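Local coordinates for protein putative carboxylesterase (Lactobacillus plantarum WCFS1, PDB 3BJR) that is a putative carboxylesterase of the alpha/beta-hydrolase type, so it probably hydrolyses carboxylic ester bonds, at residues Q125-G130 against E277-N282; T222-Y227 against Y238-F243. One frame throughout, in Å; residues are numbered along the deposited sequence.

Contact 1: residues Q125-G130 against E277-N282; sequences QITPAG and EWLADN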
ATOM      1  N   GLN A 125       0.470  23.299   8.757  0.50 30.41           N
ATOM      2  CA  GLN A 125       0.240  21.888   9.000  0.50 31.14           C
ATOM      3  C   GLN A 125      -1.269  21.625   9.125  0.50 32.12           C
ATOM      4  O   GLN A 125      -1.732  21.073  10.120  0.50 31.56           O
ATOM      5  CB  GLN A 125       1.006  21.414  10.243  0.50 31.18           C
ATOM      6  CG  GLN A 125       2.490  21.723  10.264  0.50 30.19           C
ATOM      7  CD  GLN A 125       3.332  20.986   9.244  0.50 27.63           C
ATOM      8  OE1 GLN A 125       2.897  20.027   8.613  0.50 33.39           O
ATOM      9  NE2 GLN A 125       4.578  21.427   9.103  0.50 27.67           N
ATOM     10  N   ILE A 126      -2.006  22.043   8.091  1.00 32.29           N
ATOM     11  CA  ILE A 126      -3.434  21.823   7.944  1.00 34.06           C
ATOM     12  C   ILE A 126      -3.634  20.701   6.907  1.00 35.61           C
ATOM     13  O   ILE A 126      -3.246  20.829   5.758  1.00 35.26           O
ATOM     14  CB  ILE A 126      -4.181  23.091   7.529  1.00 36.00           C
ATOM     15  CG1 ILE A 126      -4.081  24.104   8.665  1.00 33.76           C
ATOM     16  CG2 ILE A 126      -5.674  22.749   7.232  1.00 36.99           C
ATOM     17  CD1 ILE A 126      -4.326  25.525   8.331  1.00 24.65           C
ATOM     18  N   THR A 127      -4.228  19.590   7.364  1.00 37.94           N
ATOM     19  CA  THR A 127      -4.395  18.370   6.592  1.00 36.27           C
ATOM     20  C   THR A 127      -5.828  17.860   6.538  1.00 35.40           C
ATOM     21  O   THR A 127      -6.360  17.405   7.545  1.00 33.94           O
ATOM     22  CB  THR A 127      -3.584  17.241   7.242  1.00 37.61           C
ATOM     23  OG1 THR A 127      -2.224  17.672   7.373  1.00 35.86           O
ATOM     24  CG2 THR A 127      -3.678  15.959   6.436  1.00 35.93           C
ATOM     25  N   PRO A 128      -6.475  17.989   5.371  1.00 32.18           N
ATOM     26  CA  PRO A 128      -7.747  17.332   5.153  1.00 32.15           C
ATOM     27  C   PRO A 128      -7.566  15.807   5.087  1.00 31.88           C
ATOM     28  O   PRO A 128      -6.652  15.352   4.422  1.00 31.23           O
ATOM     29  CB  PRO A 128      -8.176  17.849   3.769  1.00 27.00           C
ATOM     30  CG  PRO A 128      -7.425  19.097   3.558  1.00 28.71           C
ATOM     31  CD  PRO A 128      -6.093  18.816   4.208  1.00 35.61           C
ATOM     32  N   ALA A 129      -8.453  15.065   5.775  1.00 31.83           N
ATOM     33  CA  ALA A 129      -8.499  13.620   5.843  1.00 30.11           C
ATOM     34  C   ALA A 129      -9.895  13.183   5.393  1.00 33.14           C
ATOM     35  O   ALA A 129     -10.897  13.363   6.108  1.00 30.36           O
ATOM     36  CB  ALA A 129      -8.203  13.158   7.265  1.00 29.97           C
ATOM     37  N   GLY A 130      -9.962  12.631   4.182  1.00 33.04           N
ATOM     38  CA  GLY A 130     -11.218  12.228   3.553  1.00 34.29           C
ATOM     39  C   GLY A 130     -11.461  10.742   3.604  1.00 33.50           C
ATOM     40  O   GLY A 130     -10.552   9.928   3.375  1.00 31.09           O
ATOM     41  N   GLU A 277       2.585   8.285  11.654  1.00 36.22           N
ATOM     42  CA  GLU A 277       4.015   8.243  11.403  1.00 36.20           C
ATOM     43  C   GLU A 277       4.399   9.000  10.127  1.00 35.85           C
ATOM     44  O   GLU A 277       5.382   9.719  10.106  1.00 36.95           O
ATOM     45  CB  GLU A 277       4.504   6.808  11.323  1.00 35.35           C
ATOM     46  CG  GLU A 277       4.429   6.077  12.630  1.00 39.41           C
ATOM     47  CD  GLU A 277       5.158   4.739  12.605  1.00 44.49           C
ATOM     48  OE1 GLU A 277       5.752   4.387  11.559  1.00 37.92           O
ATOM     49  OE2 GLU A 277       5.144   4.040  13.649  1.00 37.49           O
ATOM     50  N   TRP A 278       3.601   8.840   9.088  1.00 34.40           N
ATOM     51  CA  TRP A 278       3.821   9.519   7.829  1.00 34.53           C
ATOM     52  C   TRP A 278       3.666  11.020   7.991  1.00 33.58           C
ATOM     53  O   TRP A 278       4.489  11.782   7.496  1.00 32.29           O
ATOM     54  CB  TRP A 278       2.862   8.998   6.776  1.00 33.44           C
ATOM     55  CG  TRP A 278       3.036   9.597   5.441  1.00 31.34           C
ATOM     56  CD1 TRP A 278       3.951   9.245   4.476  1.00 22.65           C
ATOM     57  CD2 TRP A 278       2.261  10.656   4.892  1.00 27.24           C
ATOM     58  NE1 TRP A 278       3.774  10.036   3.368  1.00 32.04           N
ATOM     59  CE2 TRP A 278       2.725  10.885   3.592  1.00 30.57           C
ATOM     60  CE3 TRP A 278       1.190  11.422   5.380  1.00 33.16           C
ATOM     61  CZ2 TRP A 278       2.199  11.855   2.796  1.00 33.79           C
ATOM     62  CZ3 TRP A 278       0.654  12.360   4.572  1.00 36.02           C
ATOM     63  CH2 TRP A 278       1.166  12.588   3.308  1.00 31.26           C
ATOM     64  N   LEU A 279       2.634  11.442   8.701  1.00 33.77           N
ATOM     65  CA  LEU A 279       2.423  12.851   8.964  1.00 34.00           C
ATOM     66  C   LEU A 279       3.617  13.450   9.757  1.00 35.60           C
ATOM     67  O   LEU A 279       4.105  14.516   9.409  1.00 35.22           O
ATOM     68  CB  LEU A 279       1.087  13.081   9.717  1.00 35.32           C
ATOM     69  CG  LEU A 279      -0.203  12.955   8.914  1.00 31.69           C
ATOM     70  CD1 LEU A 279      -1.473  12.854   9.785  1.00 30.77           C
ATOM     71  CD2 LEU A 279      -0.303  14.125   7.917  1.00 30.27           C
ATOM     72  N   ALA A 280       4.080  12.751  10.795  1.00 35.53           N
ATOM     73  CA  ALA A 280       5.188  13.192  11.624  1.00 36.12           C
ATOM     74  C   ALA A 280       6.514  13.270  10.882  1.00 40.18           C
ATOM     75  O   ALA A 280       7.307  14.192  11.099  1.00 39.51           O
ATOM     76  CB  ALA A 280       5.329  12.276  12.839  1.00 32.80           C
ATOM     77  N   ASP A 281       6.778  12.287  10.030  1.00 44.96           N
ATOM     78  CA  ASP A 281       8.022  12.237   9.272  1.00 47.67           C
ATOM     79  C   ASP A 281       8.029  13.258   8.142  1.00 49.06           C
ATOM     80  O   ASP A 281       9.065  13.517   7.579  1.00 51.62           O
ATOM     81  CB  ASP A 281       8.234  10.835   8.717  1.00 51.82           C
ATOM     82  CG  ASP A 281       9.651  10.622   8.159  1.00 57.34           C
ATOM     83  OD1 ASP A 281      10.613  10.628   8.968  1.00 62.25           O
ATOM     84  OD2 ASP A 281       9.780  10.411   6.922  1.00 62.19           O
ATOM     85  N   ASN A 282       6.876  13.813   7.790  1.00 49.52           N
ATOM     86  CA  ASN A 282       6.795  14.890   6.807  1.00 53.51           C
ATOM     87  C   ASN A 282       6.748  16.242   7.536  1.00 59.88           C
ATOM     88  O   ASN A 282       5.992  17.158   7.151  1.00 66.17           O
ATOM     89  CB  ASN A 282       5.560  14.751   5.928  1.00 53.04           C
ATOM     90  CG  ASN A 282       5.618  13.536   5.001  1.00 49.58           C
ATOM     91  OD1 ASN A 282       6.604  12.801   4.919  1.00 62.69           O
ATOM     92  ND2 ASN A 282       4.569  13.358   4.278  1.00 64.47           N
TER
HETATM   93  O   HOH W   1       3.622  18.868   6.387  1.00 54.62           O
HETATM   94  O   HOH W   2       6.256  19.894   7.391  1.00 74.66           O
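Leu279 of the C-terminal helix 270-281 rests against Thr127 of strand 125-131, a central strand of the alpha/beta-hydrolase sheet. The strand leads into a Gly-x-Ser-x-Gly sequence, consistent with the nucleophile elbow of this fold. The contact is small, and the nearest CA pair, Thr127 and Leu279, is 9.1 Å apart. Side chains therefore span most of the gap. Leu279 does so with a single methyl, CD2, which lies 4.1 Å from both OG1 and CG2 of Thr127. Its CG sits anti to the carbonyl carbon (chi1 -75°), and the branch then extends toward the strand at a slant to the threonine. Thr127 and Leu279 are both buried, with Val166 and Ile53 beside Thr127 on the neighbouring strands. Asp281 N bonds to Glu277 O at 2.9 Å, and OD2 of Asp281 forms a salt bridge with Lys244 of the second subunit. Asn282 is the last residue of the segment, and its side chain turns back toward Trp278. Its ND2 stands 3.1 Å above the plane of the Trp278 ring, offset toward the rim, while OD1 accepts a hydrogen bond from the same Lys244 of the second subunit. The backbone carbonyl of Asn282 faces Gln125 at the start of the strand. Here the link is made through water, and it is tentative, because Gln125 has two conformers and only one is considered here. One water accepts from Gln125 NE2 at 2.8 Å and donates to Asn282 O at 2.8 Å.

Contact 2: residues T222-Y227 against Y238-F243; sequences TNTLAY and YELHVF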
ATOM      1  N   THR A 222      -8.931  -0.619  -7.745  1.00 36.21           N
ATOM      2  CA  THR A 222      -8.336  -0.196  -9.004  1.00 40.47           C
ATOM      3  C   THR A 222      -8.336   1.341  -9.215  1.00 43.07           C
ATOM      4  O   THR A 222      -7.329   1.887  -9.638  1.00 47.19           O
ATOM      5  CB  THR A 222      -8.954  -1.003 -10.180  1.00 42.26           C
ATOM      6  OG1 THR A 222     -10.340  -0.744 -10.235  1.00 53.47           O
ATOM      7  CG2 THR A 222      -8.784  -2.505  -9.983  1.00 35.74           C
ATOM      8  N   ASN A 223      -9.410   2.039  -8.864  1.00 44.72           N
ATOM      9  CA  ASN A 223      -9.438   3.503  -8.922  1.00 48.03           C
ATOM     10  C   ASN A 223      -8.350   4.141  -8.079  1.00 47.19           C
ATOM     11  O   ASN A 223      -7.735   5.098  -8.508  1.00 47.48           O
ATOM     12  CB  ASN A 223     -10.764   4.097  -8.374  1.00 51.28           C
ATOM     13  CG  ASN A 223     -11.934   3.957  -9.338  1.00 58.43           C
ATOM     14  OD1 ASN A 223     -11.754   3.646 -10.515  1.00 63.69           O
ATOM     15  ND2 ASN A 223     -13.151   4.197  -8.833  1.00 70.30           N
ATOM     16  N   THR A 224      -8.205   3.669  -6.847  1.00 44.83           N
ATOM     17  CA  THR A 224      -7.204   4.181  -5.916  1.00 44.54           C
ATOM     18  C   THR A 224      -5.773   3.891  -6.423  1.00 44.88           C
ATOM     19  O   THR A 224      -4.884   4.740  -6.319  1.00 46.98           O
ATOM     20  CB  THR A 224      -7.480   3.606  -4.502  1.00 43.75           C
ATOM     21  OG1 THR A 224      -8.805   3.972  -4.109  1.00 43.56           O
ATOM     22  CG2 THR A 224      -6.496   4.122  -3.467  1.00 46.72           C
ATOM     23  N   LEU A 225      -5.570   2.699  -6.969  1.00 42.60           N
ATOM     24  CA  LEU A 225      -4.301   2.326  -7.543  1.00 43.79           C
ATOM     25  C   LEU A 225      -3.970   3.258  -8.703  1.00 45.64           C
ATOM     26  O   LEU A 225      -2.821   3.597  -8.903  1.00 46.69           O
ATOM     27  CB  LEU A 225      -4.300   0.870  -8.011  1.00 42.82           C
ATOM     28  CG  LEU A 225      -4.271  -0.227  -6.934  1.00 40.38           C
ATOM     29  CD1 LEU A 225      -4.459  -1.555  -7.566  1.00 30.62           C
ATOM     30  CD2 LEU A 225      -2.973  -0.196  -6.199  1.00 35.33           C
ATOM     31  N   ALA A 226      -4.986   3.691  -9.444  1.00 46.87           N
ATOM     32  CA  ALA A 226      -4.792   4.574 -10.591  1.00 44.11           C
ATOM     33  C   ALA A 226      -4.396   5.954 -10.142  1.00 41.24           C
ATOM     34  O   ALA A 226      -3.581   6.583 -10.783  1.00 43.64           O
ATOM     35  CB  ALA A 226      -6.040   4.620 -11.446  1.00 44.70           C
ATOM     36  N   TYR A 227      -4.975   6.425  -9.050  1.00 37.69           N
ATOM     37  CA  TYR A 227      -4.639   7.696  -8.499  1.00 39.33           C
ATOM     38  C   TYR A 227      -3.186   7.670  -8.001  1.00 41.82           C
ATOM     39  O   TYR A 227      -2.453   8.620  -8.213  1.00 43.62           O
ATOM     40  CB  TYR A 227      -5.599   8.034  -7.336  1.00 37.37           C
ATOM     41  CG  TYR A 227      -5.484   9.420  -6.778  1.00 38.96           C
ATOM     42  CD1 TYR A 227      -5.853  10.509  -7.519  1.00 41.85           C
ATOM     43  CD2 TYR A 227      -5.073   9.650  -5.470  1.00 45.28           C
ATOM     44  CE1 TYR A 227      -5.748  11.808  -6.997  1.00 40.93           C
ATOM     45  CE2 TYR A 227      -4.968  10.940  -4.952  1.00 44.36           C
ATOM     46  CZ  TYR A 227      -5.321  12.019  -5.716  1.00 43.40           C
ATOM     47  OH  TYR A 227      -5.226  13.323  -5.222  1.00 45.53           O
ATOM     48  N   TYR A 238       3.964  10.271  -1.820  1.00 30.26           N
ATOM     49  CA  TYR A 238       2.803   9.519  -1.390  1.00 32.41           C
ATOM     50  C   TYR A 238       3.176   8.285  -0.594  1.00 32.01           C
ATOM     51  O   TYR A 238       4.301   7.785  -0.620  1.00 29.18           O
ATOM     52  CB  TYR A 238       1.946   9.071  -2.613  1.00 34.35           C
ATOM     53  CG  TYR A 238       2.634   7.968  -3.459  1.00 29.65           C
ATOM     54  CD1 TYR A 238       3.643   8.275  -4.302  1.00 29.61           C
ATOM     55  CD2 TYR A 238       2.250   6.627  -3.368  1.00 28.52           C
ATOM     56  CE1 TYR A 238       4.294   7.301  -5.033  1.00 32.88           C
ATOM     57  CE2 TYR A 238       2.902   5.639  -4.104  1.00 32.66           C
ATOM     58  CZ  TYR A 238       3.927   5.987  -4.913  1.00 26.26           C
ATOM     59  OH  TYR A 238       4.622   5.076  -5.669  1.00 34.36           O
ATOM     60  N   GLU A 239       2.188   7.767   0.091  1.00 33.46           N
ATOM     61  CA  GLU A 239       2.260   6.461   0.668  1.00 36.36           C
ATOM     62  C   GLU A 239       0.906   5.786   0.425  1.00 33.90           C
ATOM     63  O   GLU A 239      -0.096   6.419   0.497  1.00 34.76           O
ATOM     64  CB  GLU A 239       2.636   6.611   2.135  1.00 34.54           C
ATOM     65  CG  GLU A 239       2.690   5.403   2.917  1.00 43.62           C
ATOM     66  CD  GLU A 239       3.577   5.495   4.141  1.00 38.57           C
ATOM     67  OE1 GLU A 239       4.665   6.025   4.075  1.00 39.28           O
ATOM     68  OE2 GLU A 239       3.177   5.006   5.172  1.00 33.57           O
ATOM     69  N   LEU A 240       0.915   4.526   0.040  1.00 32.13           N
ATOM     70  CA  LEU A 240      -0.288   3.773  -0.273  1.00 28.73           C
ATOM     71  C   LEU A 240      -0.321   2.440   0.484  1.00 29.00           C
ATOM     72  O   LEU A 240       0.620   1.686   0.431  1.00 31.57           O
ATOM     73  CB  LEU A 240      -0.372   3.501  -1.780  1.00 28.73           C
ATOM     74  CG  LEU A 240      -1.460   2.593  -2.360  1.00 30.93           C
ATOM     75  CD1 LEU A 240      -2.852   3.254  -2.275  1.00 28.29           C
ATOM     76  CD2 LEU A 240      -1.138   2.242  -3.789  1.00 27.19           C
ATOM     77  N   HIS A 241      -1.446   2.148   1.119  1.00 32.53           N
ATOM     78  CA  HIS A 241      -1.697   0.902   1.842  1.00 30.33           C
ATOM     79  C   HIS A 241      -3.028   0.319   1.431  1.00 31.38           C
ATOM     80  O   HIS A 241      -4.069   0.890   1.731  1.00 31.65           O
ATOM     81  CB  HIS A 241      -1.680   1.209   3.325  1.00 31.13           C
ATOM     82  CG  HIS A 241      -0.350   1.720   3.792  1.00 28.68           C
ATOM     83  ND1 HIS A 241       0.712   0.880   4.041  1.00 34.28           N
ATOM     84  CD2 HIS A 241       0.104   2.975   4.016  1.00 32.29           C
ATOM     85  CE1 HIS A 241       1.766   1.595   4.386  1.00 29.64           C
ATOM     86  NE2 HIS A 241       1.422   2.867   4.392  1.00 28.37           N
ATOM     87  N   VAL A 242      -2.996  -0.773   0.665  1.00 34.02           N
ATOM     88  CA  VAL A 242      -4.208  -1.500   0.243  1.00 31.09           C
ATOM     89  C   VAL A 242      -4.247  -2.774   1.110  1.00 32.35           C
ATOM     90  O   VAL A 242      -3.493  -3.715   0.892  1.00 26.08           O
ATOM     91  CB  VAL A 242      -4.241  -1.811  -1.278  1.00 30.16           C
ATOM     92  CG1 VAL A 242      -5.626  -2.280  -1.696  1.00 27.81           C
ATOM     93  CG2 VAL A 242      -3.924  -0.593  -2.075  1.00 28.93           C
ATOM     94  N   PHE A 243      -5.104  -2.756   2.120  1.00 29.58           N
ATOM     95  CA  PHE A 243      -5.223  -3.848   3.069  1.00 31.64           C
ATOM     96  C   PHE A 243      -6.348  -4.805   2.706  1.00 31.61           C
ATOM     97  O   PHE A 243      -7.340  -4.407   2.105  1.00 30.41           O
ATOM     98  CB  PHE A 243      -5.654  -3.312   4.447  1.00 33.17           C
ATOM     99  CG  PHE A 243      -4.649  -2.464   5.186  1.00 30.76           C
ATOM    100  CD1 PHE A 243      -3.778  -3.055   6.094  1.00 37.51           C
ATOM    101  CD2 PHE A 243      -4.668  -1.094   5.091  1.00 33.56           C
ATOM    102  CE1 PHE A 243      -2.889  -2.312   6.827  1.00 34.78           C
ATOM    103  CE2 PHE A 243      -3.808  -0.337   5.841  1.00 35.05           C
ATOM    104  CZ  PHE A 243      -2.878  -0.967   6.700  1.00 31.34           C
TER
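The imidazole of His241 lies on one side of the sheet, while Leu240 and Val242, which flank it in the strand, face the helix segment 222-227 on the other. The edge of that ring carries a nearly straight hydrogen bond. NE2 of His241 donates a hydrogen bond to OE2 of Glu239 at 2.9 Å, with an N-H...O angle of 177°. The acceptor lies in the ring plane. Seen from the carboxylate, the donor comes from the anti side, 28° out of plane. The bond links two residues, two positions apart, on the same side of the strand and probably steadies the tilt of the imidazole. Around the ring, Phe209 meets it obliquely, and Phe243 of the second subunit meets it edge-to-face. ND1 is hydrogen-bonded to ND1 of His241 of the second subunit.

The helix-facing side is apolar. Leu240 holds CG anti to its backbone nitrogen (chi1 173°), and its two methyls part to different partners. CD1 touches CG2 of Thr224 at 3.9 Å. CD2 meets CD2 of Leu225, also at 3.9 Å, and these two leucine side chains lie nearly at right angles. The same Leu225 methyl reaches CG2 of Val242 at 4.3 Å. All four side chains are buried.

The helix and strand segments run almost antiparallel, with axes 10.2 Å apart at closest approach. They belong to the beta-alpha-beta crossover from strand 208-213 through helix 222-233 to strand 238-243. That last strand is outermost within the chain, but it pairs antiparallel with a strand of the second subunit, so the sheet continues across the interface.

In the fold
Both contacts pack a helix on the same sheet, contact 1 at a central strand and contact 2 at the strand outermost within the chain. Their centres are about 17 Å apart. The two helices cover opposite faces, since helix 270-281 meets the His241 side of strand 238-243. Trp278 CD1 and Glu239 OE1, 3.3 Å apart, bring the contacts together. Contact 1 is only partly buried: one methyl contact gives way to water near the chain end. Contact 2 is wholly buried and apolar between its segments, although its strand is outermost within the chain; the second subunit, which extends the sheet there, probably contributes to the burial. That subunit also takes up polar groups beside contact 1.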